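Local coordinates for protein macromomycin (Streptomyces macromomyceticus, PDB 2MCM) that binds non-covalently the cytotoxic, DNA-cleaving chromophore of the antibiotic auromomycin, serving as its apoprotein, at residues Thr52-Asp57 with Ile62-Lys67; Val4-Ala9 with Cys93-Gly98. All coordinates share one frame; numbering follows the deposited sequence. Where two conformers were deposited one is given.

Contact 1: Thr52-Asp57 with Ile62-Lys67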
loop_
_atom_site.group_PDB
_atom_site.type_symbol
_atom_site.label_atom_id
_atom_site.label_comp_id
_atom_site.label_asym_id
_atom_site.label_seq_id
_atom_site.Cartn_x
_atom_site.Cartn_y
_atom_site.Cartn_z
ATOM N N THR A 52 3.218 -6.039 4.049
ATOM C CA THR A 52 3.460 -7.463 3.959
ATOM C C THR A 52 3.983 -7.822 2.585
ATOM O O THR A 52 3.720 -6.991 1.654
ATOM C CB THR A 52 2.152 -8.239 4.306
ATOM O OG1 THR A 52 2.658 -9.627 4.436
ATOM C CG2 THR A 52 1.077 -8.128 3.232
ATOM N N ASP A 53 4.587 -8.932 2.372
ATOM C CA ASP A 53 5.096 -9.358 1.035
ATOM C C ASP A 53 4.294 -10.500 0.540
ATOM O O ASP A 53 4.086 -11.500 1.321
ATOM C CB ASP A 53 6.587 -9.795 1.088
ATOM C CG ASP A 53 7.526 -8.633 1.128
ATOM O OD1 ASP A 53 7.159 -7.477 1.039
ATOM O OD2 ASP A 53 8.751 -8.903 1.277
ATOM N N VAL A 54 3.854 -10.538 -0.723
ATOM C CA VAL A 54 3.144 -11.628 -1.300
ATOM C C VAL A 54 3.725 -11.950 -2.685
ATOM O O VAL A 54 4.070 -10.936 -3.350
ATOM C CB VAL A 54 1.619 -11.353 -1.413
ATOM C CG1 VAL A 54 0.843 -12.557 -1.902
ATOM C CG2 VAL A 54 1.092 -10.903 -0.045
ATOM N N THR A 55 3.919 -13.154 -3.025
ATOM C CA THR A 55 4.417 -13.543 -4.382
ATOM C C THR A 55 3.255 -13.760 -5.259
ATOM O O THR A 55 2.227 -14.450 -5.020
ATOM C CB THR A 55 5.244 -14.884 -4.189
ATOM O OG1 THR A 55 6.283 -14.597 -3.272
ATOM C CG2 THR A 55 5.806 -15.339 -5.561
ATOM N N ALA A 56 3.252 -13.149 -6.472
ATOM C CA ALA A 56 2.137 -13.324 -7.402
ATOM C C ALA A 56 2.121 -14.799 -7.873
ATOM O O ALA A 56 3.191 -15.408 -8.077
ATOM C CB ALA A 56 2.345 -12.425 -8.613
ATOM N N ASP A 57 0.931 -15.268 -8.096
ATOM C CA ASP A 57 0.737 -16.686 -8.497
ATOM C C ASP A 57 0.848 -16.866 -10.000
ATOM O O ASP A 57 1.131 -15.906 -10.735
ATOM C CB ASP A 57 -0.597 -17.139 -7.883
ATOM C CG ASP A 57 -1.790 -16.544 -8.515
ATOM O OD1 ASP A 57 -1.840 -15.935 -9.634
ATOM O OD2 ASP A 57 -2.879 -16.675 -7.808
ATOM N N ILE A 62 -2.660 -11.438 -7.018
ATOM C CA ILE A 62 -2.424 -11.378 -5.586
ATOM C C ILE A 62 -3.750 -10.899 -4.962
ATOM O O ILE A 62 -4.391 -9.951 -5.463
ATOM C CB ILE A 62 -1.309 -10.379 -5.145
ATOM C CG1 ILE A 62 0.065 -11.038 -5.421
ATOM C CG2 ILE A 62 -1.537 -9.980 -3.646
ATOM C CD1 ILE A 62 1.225 -10.068 -5.095
ATOM N N THR A 63 -4.118 -11.572 -3.850
ATOM C CA THR A 63 -5.313 -11.076 -3.099
ATOM C C THR A 63 -4.775 -11.040 -1.647
ATOM O O THR A 63 -4.376 -12.158 -1.219
ATOM C CB THR A 63 -6.591 -11.944 -3.161
ATOM O OG1 THR A 63 -7.003 -11.973 -4.538
ATOM C CG2 THR A 63 -7.727 -11.257 -2.327
ATOM N N ALA A 64 -4.739 -9.887 -1.044
ATOM C CA ALA A 64 -4.208 -9.780 0.308
ATOM C C ALA A 64 -5.022 -8.860 1.191
ATOM O O ALA A 64 -5.605 -7.870 0.762
ATOM C CB ALA A 64 -2.778 -9.173 0.223
ATOM N N GLN A 65 -4.980 -9.183 2.478
ATOM C CA GLN A 65 -5.625 -8.351 3.505
ATOM C C GLN A 65 -4.598 -7.371 4.003
ATOM O O GLN A 65 -3.432 -7.796 4.278
ATOM C CB GLN A 65 -6.179 -9.219 4.678
ATOM C CG GLN A 65 -7.352 -10.059 4.191
ATOM C CD GLN A 65 -8.111 -10.634 5.396
ATOM O OE1 GLN A 65 -7.785 -10.498 6.585
ATOM N NE2 GLN A 65 -9.165 -11.329 5.006
ATOM N N LEU A 66 -4.965 -6.155 4.246
ATOM C CA LEU A 66 -4.120 -5.114 4.749
ATOM C C LEU A 66 -4.859 -4.314 5.828
ATOM O O LEU A 66 -5.973 -3.883 5.526
ATOM C CB LEU A 66 -3.682 -4.173 3.543
ATOM C CG LEU A 66 -2.861 -2.978 3.953
ATOM C CD1 LEU A 66 -1.482 -3.325 4.442
ATOM C CD2 LEU A 66 -2.739 -1.980 2.768
ATOM N N LYS A 67 -4.234 -4.151 6.994
ATOM C CA LYS A 67 -4.914 -3.323 8.019
ATOM C C LYS A 67 -4.516 -1.876 7.804
ATOM O O LYS A 67 -3.258 -1.603 7.796
ATOM C CB LYS A 67 -4.500 -3.860 9.408
ATOM C CG LYS A 67 -5.499 -3.294 10.449
ATOM C CD LYS A 67 -5.223 -3.871 11.855
ATOM C CE LYS A 67 -5.379 -5.383 11.882
ATOM N NZ LYS A 67 -5.311 -5.905 13.330
#
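A56 and I62 meet where the chain turns from one strand to the next, and the turn beside them is gathered on D57 OD1, which takes hydrogen bonds from the backbone N atoms of both A59 and K61. Strands 52-55 and 62-67 then run antiparallel at 157° with axes 7.9 Å apart and share no hydrogen bond: they form a beta arch, facing each other through side chains across the two sheets of a beta sandwich. I62 does most of the touching. Its CG1 lies 3.7 Å from A56 CA and 3.9 Å from V54 CG1, while its CG2 also reaches V54 CG1 at 3.9 Å. A chi2 of 176° stretches the I62 chain beyond CG1, bringing CD1 over the V54 backbone, 3.4 Å from V54 O. V54 and I62 thus pass alongside each other in opposite directions, and V54 turns its other methyl to the next inward residue, with CG2 4.2 Å from A64 CB. The side-chain packing is apolar, with I62, A56 and A64 buried and V54 partly exposed. On one side, strand 52-55 is bonded to strand 30-40 through T52 with V33 and V54 with Y31, and D53 OD1 adds a hydrogen bond to H32 ND1. On the other, I62 pairs with A22 of strand 16-23, while its side chain touches L25 of a loop and Y31 of strand 30-40.

Contact 2: Val4-Ala9 with Cys93-Gly98; sequences VTVTPA and CSAGLG
V6 sets both its methyls against A95, joining the two sheets of the Ig-like beta sandwich of the neocarzinostatin family: strand 3-7 is an edge of the three-stranded sheet, and strand 93-98 belongs to the larger one. A95 CB lies 4.0 Å from V6 CG2 and 4.1 Å from V6 CG1, so the small methyl is met by both branches of the valine. With CG1 anti to the backbone N of V6 (chi1 177°), CG2 is left beside that nitrogen, where it also comes within 3.8 Å of the backbone oxygen A95 O. A second apolar touch runs from V4 CG2 to L97 CD2 at 3.8 Å; the two side chains pass in opposite directions, though both residues were modelled in two conformers and the touch is doubtful to that extent. Between these two meetings G96 presents only backbone, and no hydrogen bond links the segments. T5 and T7 are backbone-bonded to S21 and T19 of strand 16-23, and V4 and V6, which alternate with them, point inward, V4 resting on V20 and A105 and V6 on I109. On the other segment L97 packs among A22, Y31 and V33, while C93, in a disulfide with C88, pairs through its backbone with I109. From strand 104-109, Q107 OE1 accepts a hydrogen bond from the backbone nitrogen V6 N.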
loop_
_atom_site.group_PDB
_atom_site.type_symbol
_atom_site.label_atom_id
_atom_site.label_comp_id
_atom_site.label_asym_id
_atom_site.label_seq_id
_atom_site.Cartn_x
_atom_site.Cartn_y
_atom_site.Cartn_z
ATOM N N VAL A 4 -5.076 -2.722 -9.731
ATOM C CA VAL A 4 -5.381 -3.094 -8.307
ATOM C C VAL A 4 -6.769 -2.521 -7.977
ATOM O O VAL A 4 -7.168 -1.461 -8.501
ATOM C CB VAL A 4 -4.326 -2.462 -7.372
ATOM C CG1 VAL A 4 -4.586 -0.976 -7.177
ATOM C CG2 VAL A 4 -4.306 -3.189 -6.021
ATOM N N THR A 5 -7.440 -3.189 -7.091
ATOM C CA THR A 5 -8.721 -2.743 -6.551
ATOM C C THR A 5 -8.578 -2.907 -5.010
ATOM O O THR A 5 -7.968 -3.897 -4.607
ATOM C CB THR A 5 -9.847 -3.709 -7.100
ATOM O OG1 THR A 5 -11.058 -2.901 -6.759
ATOM C CG2 THR A 5 -9.901 -5.070 -6.504
ATOM N N VAL A 6 -8.991 -1.928 -4.283
ATOM C CA VAL A 6 -8.964 -1.980 -2.776
ATOM C C VAL A 6 -10.419 -1.906 -2.326
ATOM O O VAL A 6 -11.113 -0.961 -2.731
ATOM C CB VAL A 6 -8.146 -0.851 -2.250
ATOM C CG1 VAL A 6 -8.148 -0.800 -0.692
ATOM C CG2 VAL A 6 -6.697 -0.828 -2.729
ATOM N N THR A 7 -10.822 -2.910 -1.524
ATOM C CA THR A 7 -12.235 -2.904 -1.086
ATOM C C THR A 7 -12.379 -3.128 0.410
ATOM O O THR A 7 -11.794 -4.104 0.873
ATOM C CB THR A 7 -12.920 -4.186 -1.763
ATOM O OG1 THR A 7 -12.735 -4.068 -3.195
ATOM C CG2 THR A 7 -14.399 -4.235 -1.373
ATOM N N PRO A 8 -13.056 -2.271 1.123
ATOM C CA PRO A 8 -13.661 -1.032 0.640
ATOM C C PRO A 8 -12.510 -0.003 0.512
ATOM O O PRO A 8 -11.384 -0.262 1.003
ATOM C CB PRO A 8 -14.590 -0.564 1.769
ATOM C CG PRO A 8 -14.236 -1.365 2.972
ATOM C CD PRO A 8 -13.254 -2.475 2.587
ATOM N N ALA A 9 -12.778 1.127 -0.141
ATOM C CA ALA A 9 -11.689 2.141 -0.261
ATOM C C ALA A 9 -12.087 3.492 0.284
ATOM O O ALA A 9 -11.216 4.391 0.352
ATOM C CB ALA A 9 -11.346 2.320 -1.762
ATOM N N CYS A 93 -3.707 9.367 1.150
ATOM C CA CYS A 93 -2.934 8.120 1.321
ATOM C C CYS A 93 -3.439 7.069 0.365
ATOM O O CYS A 93 -4.586 7.276 -0.205
ATOM C CB CYS A 93 -3.193 7.578 2.769
ATOM S SG CYS A 93 -2.411 8.720 3.939
ATOM N N SER A 94 -2.718 6.023 0.111
ATOM C CA SER A 94 -3.165 4.967 -0.760
ATOM C C SER A 94 -2.850 3.593 -0.163
ATOM O O SER A 94 -2.098 3.490 0.831
ATOM C CB SER A 94 -2.374 5.023 -2.124
ATOM O OG SER A 94 -1.004 4.848 -1.876
ATOM N N ALA A 95 -3.417 2.579 -0.717
ATOM C CA ALA A 95 -3.103 1.168 -0.453
ATOM C C ALA A 95 -2.729 0.612 -1.852
ATOM O O ALA A 95 -3.373 0.944 -2.857
ATOM C CB ALA A 95 -4.272 0.397 0.147
ATOM N N GLY A 96 -1.661 -0.213 -1.891
ATOM C CA GLY A 96 -1.323 -0.722 -3.232
ATOM C C GLY A 96 -0.166 -1.675 -3.070
ATOM O O GLY A 96 0.106 -2.113 -1.920
ATOM N N LEU A 97 0.484 -2.054 -4.140
ATOM C CA LEU A 97 1.601 -2.979 -4.124
ATOM C C LEU A 97 2.637 -2.660 -5.195
ATOM O O LEU A 97 2.247 -2.058 -6.193
ATOM C CB LEU A 97 1.005 -4.383 -4.211
ATOM C CG LEU A 97 0.484 -4.904 -5.526
ATOM C CD1 LEU A 97 0.081 -6.363 -5.450
ATOM C CD2 LEU A 97 -0.624 -4.051 -6.118
ATOM N N GLY A 98 3.887 -2.993 -4.881
ATOM C CA GLY A 98 4.915 -2.706 -5.909
ATOM C C GLY A 98 6.064 -3.668 -5.685
ATOM O O GLY A 98 6.321 -4.118 -4.556
#

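From the N terminus, 4-9 lays down the first edge of the smaller sheet, and contact 2 joins it to 93-98 only after 83 intervening residues. Contact 1 lies inside that long loop and closes a short one: four residues separate 52-57 from 62-67, where the chain crosses from the larger sheet to the smaller. The contacts are therefore nested, and each ties the same two sheets together, using opposite outer strands of the smaller one. Their centres are 11 Å apart, and they meet within one core: L66 CD2 packs 3.9 Å from A95 CB, and I62 CD1 packs 3.9 Å from L97 CD1.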